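Local coordinates for protein putative solute-binding component of ABC transporter (Clostridium phytofermentans, PDB 4YS6) that probably serves as the sugar-capturing component of an ABC transporter, here holding beta-D-glucose in the cleft between its two lobes, at residues S134-T138 against F139-M143. Sequence-based numbering, arbitrary orientation.
Sequences SYYAT and FDNYM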
ATOM      1  N   SER A 134      15.734  -4.671  11.983  1.00 14.40           N
ATOM      2  CA  SER A 134      16.692  -5.654  11.494  1.00 17.26           C
ATOM      3  C   SER A 134      16.595  -5.818   9.978  1.00 16.51           C
ATOM      4  O   SER A 134      17.607  -5.797   9.253  1.00 15.15           O
ATOM      5  CB  SER A 134      16.453  -7.017  12.168  1.00 20.32           C
ATOM      6  OG  SER A 134      16.420  -6.906  13.598  1.00 25.02           O
ATOM      7  N   TYR A 135      15.361  -6.025   9.532  1.00 13.06           N
ATOM      8  CA  TYR A 135      15.026  -6.331   8.144  1.00 12.96           C
ATOM      9  C   TYR A 135      13.716  -5.703   7.747  1.00 12.41           C
ATOM     10  O   TYR A 135      12.902  -5.327   8.595  1.00 12.47           O
ATOM     11  CB  TYR A 135      14.940  -7.850   7.895  1.00 13.18           C
ATOM     12  CG  TYR A 135      16.248  -8.564   8.144  1.00 13.83           C
ATOM     13  CD1 TYR A 135      17.259  -8.585   7.183  1.00 14.34           C
ATOM     14  CD2 TYR A 135      16.480  -9.191   9.350  1.00 15.95           C
ATOM     15  CE1 TYR A 135      18.467  -9.193   7.453  1.00 17.45           C
ATOM     16  CE2 TYR A 135      17.682  -9.814   9.611  1.00 22.33           C
ATOM     17  CZ  TYR A 135      18.659  -9.810   8.671  1.00 19.78           C
ATOM     18  OH  TYR A 135      19.838 -10.435   8.955  1.00 23.07           O
ATOM     19  N   TYR A 136      13.526  -5.602   6.434  1.00 12.33           N
ATOM     20  CA  TYR A 136      12.328  -5.021   5.824  1.00 11.86           C
ATOM     21  C   TYR A 136      11.890  -5.961   4.705  1.00 12.75           C
ATOM     22  O   TYR A 136      12.696  -6.330   3.845  1.00 12.85           O
ATOM     23  CB  TYR A 136      12.640  -3.631   5.287  1.00 11.83           C
ATOM     24  CG  TYR A 136      11.526  -2.882   4.595  1.00 11.42           C
ATOM     25  CD1 TYR A 136      10.227  -2.928   5.056  1.00 11.06           C
ATOM     26  CD2 TYR A 136      11.802  -2.094   3.479  1.00 11.48           C
ATOM     27  CE1 TYR A 136       9.220  -2.192   4.429  1.00 11.16           C
ATOM     28  CE2 TYR A 136      10.828  -1.374   2.849  1.00 11.53           C
ATOM     29  CZ  TYR A 136       9.550  -1.412   3.307  1.00 12.21           C
ATOM     30  OH  TYR A 136       8.598  -0.659   2.643  1.00 12.08           O
ATOM     31  N   ALA A 137      10.613  -6.334   4.719  1.00 12.53           N
ATOM     32  CA  ALA A 137      10.018  -7.145   3.664  1.00 12.01           C
ATOM     33  C   ALA A 137       8.871  -6.385   3.066  1.00 13.30           C
ATOM     34  O   ALA A 137       7.967  -5.973   3.785  1.00 12.80           O
ATOM     35  CB  ALA A 137       9.523  -8.431   4.201  1.00 16.37           C
ATOM     36  N   THR A 138       8.862  -6.230   1.752  1.00 11.25           N
ATOM     37  CA  THR A 138       7.812  -5.434   1.121  1.00 10.88           C
ATOM     38  C   THR A 138       7.714  -5.808  -0.366  1.00 11.05           C
ATOM     39  O   THR A 138       8.408  -6.717  -0.829  1.00 13.47           O
ATOM     40  CB  THR A 138       8.107  -3.939   1.321  1.00 10.87           C
ATOM     41  OG1 THR A 138       6.995  -3.152   0.880  1.00 14.81           O
ATOM     42  CG2 THR A 138       9.364  -3.545   0.560  1.00 15.59           C
ATOM     43  N   PHE A 139       6.810  -5.161  -1.087  1.00 12.80           N
ATOM     44  CA  PHE A 139       6.812  -5.206  -2.542  1.00 13.47           C
ATOM     45  C   PHE A 139       7.629  -4.025  -3.038  1.00 12.27           C
ATOM     46  O   PHE A 139       7.979  -3.118  -2.276  1.00 15.43           O
ATOM     47  CB  PHE A 139       5.369  -5.205  -3.092  1.00 12.44           C
ATOM     48  CG  PHE A 139       4.648  -6.476  -2.799  1.00 11.60           C
ATOM     49  CD1 PHE A 139       4.064  -6.677  -1.561  1.00 14.91           C
ATOM     50  CD2 PHE A 139       4.596  -7.492  -3.733  1.00 15.58           C
ATOM     51  CE1 PHE A 139       3.441  -7.876  -1.255  1.00 16.78           C
ATOM     52  CE2 PHE A 139       3.955  -8.690  -3.415  1.00 18.19           C
ATOM     53  CZ  PHE A 139       3.407  -8.874  -2.178  1.00 15.96           C
ATOM     54  N   ASP A 140       7.997  -4.044  -4.306  1.00 13.14           N
ATOM     55  CA  ASP A 140       8.781  -2.941  -4.859  1.00 12.43           C
ATOM     56  C   ASP A 140       7.875  -1.734  -5.041  1.00 12.80           C
ATOM     57  O   ASP A 140       7.190  -1.583  -6.073  1.00 14.68           O
ATOM     58  CB  ASP A 140       9.411  -3.384  -6.170  1.00 13.89           C
ATOM     59  CG  ASP A 140      10.381  -2.365  -6.728  1.00 19.36           C
ATOM     60  OD1 ASP A 140      10.330  -1.180  -6.353  1.00 16.73           O
ATOM     61  OD2 ASP A 140      11.211  -2.781  -7.546  1.00 20.61           O
ATOM     62  N   ASN A 141       7.827  -0.891  -4.009  1.00 11.60           N
ATOM     63  CA  ASN A 141       6.842   0.171  -3.957  1.00 11.91           C
ATOM     64  C   ASN A 141       7.075   1.270  -5.000  1.00 14.63           C
ATOM     65  O   ASN A 141       6.116   1.795  -5.561  1.00 12.81           O
ATOM     66  CB  ASN A 141       6.820   0.766  -2.562  1.00 12.78           C
ATOM     67  CG  ASN A 141       6.492  -0.267  -1.523  1.00 14.77           C
ATOM     68  OD1 ASN A 141       5.424  -0.858  -1.572  1.00 17.05           O
ATOM     69  ND2 ASN A 141       7.439  -0.561  -0.645  1.00 14.03           N
ATOM     70  N   TYR A 142       8.334   1.565  -5.307  1.00 14.08           N
ATOM     71  CA  TYR A 142       8.616   2.535  -6.361  1.00 14.03           C
ATOM     72  C   TYR A 142       8.070   2.013  -7.695  1.00 16.77           C
ATOM     73  O   TYR A 142       7.463   2.762  -8.463  1.00 15.27           O
ATOM     74  CB  TYR A 142      10.110   2.811  -6.442  1.00 13.20           C
ATOM     75  CG  TYR A 142      10.452   3.823  -7.482  1.00 17.21           C
ATOM     76  CD1 TYR A 142      10.361   5.177  -7.209  1.00 19.91           C
ATOM     77  CD2 TYR A 142      10.851   3.427  -8.747  1.00 22.84           C
ATOM     78  CE1 TYR A 142      10.671   6.116  -8.178  1.00 20.79           C
ATOM     79  CE2 TYR A 142      11.163   4.353  -9.708  1.00 25.50           C
ATOM     80  CZ  TYR A 142      11.067   5.688  -9.418  1.00 24.09           C
ATOM     81  OH  TYR A 142      11.383   6.585 -10.408  1.00 33.97           O
HETATM   82  N   MSE A 143       8.239   0.725  -7.950  1.00 12.19           N
HETATM   83  CA  MSE A 143       7.775   0.131  -9.211  1.00 11.87           C
HETATM   84  C   MSE A 143       6.245   0.154  -9.289  1.00 11.43           C
HETATM   85  O   MSE A 143       5.667   0.343 -10.380  1.00 13.20           O
HETATM   86  CB  MSE A 143       8.313  -1.301  -9.381  1.00 14.34           C
HETATM   87  CG  MSE A 143       7.778  -1.961 -10.587  1.00 16.33           C
HETATM   88 SE   MSE A 143       8.482  -3.812 -10.647  1.00 46.86          SE
HETATM   89  CE  MSE A 143      10.393  -3.378 -10.692  1.00 64.84           C
TER
HETATM   90  O   HOH W   1       4.151  -3.092  -0.699  1.00 15.29           O
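Thr138, on the strand that runs through residues 135-139, and Asn141, in the first turn of the helix that follows, approach each other from opposite directions across the bend in the chain. Asn141 ND2 donates to Thr138 OG1 over 3.0 Å, and the N-H...O angle of 163° makes the bond nearly straight. The hydroxyl oxygen lies only 14° out of the amide plane, which fits a directed bond from one N-H of the amide. Thr138 presents OG1 there because it stands anti to the backbone N (chi1 -172°), while CG2 turns to the main chain of Phe139, 3.2 Å from Phe139 O.

A water bridges the pair, donating to Asn141 OD1 at 2.7 Å and, more loosely, to Thr138 OG1 at 3.3 Å. Both ends of the amide are thus engaged, which should fix its rotation; ND2 is also bonded to Tyr322 OH. The Tyr136 ring comes up from the opposite direction to Asn141, its plane moderately tilted against that of the amide, with Tyr136 OH 3.5 Å from Asn141 ND2. That hydroxyl and Thr138 OG1 both hydrogen-bond to the backbone O of Asp124, a residue of the glucose pocket.

At the helix start, Asp140 is the N-cap: the backbone N of Met143 (selenomethionine in this crystal) donates to Asp140 OD1 at 3.2 Å from well above the carboxylate plane. The junction belongs to a strand-to-helix passage between the two lobes of this periplasmic-binding-protein fold. With the Asn141 side chain about 5 Å from the bound glucose, the buried polar network is consistent with a second shell that orders the Asp124 backbone at the sugar pocket.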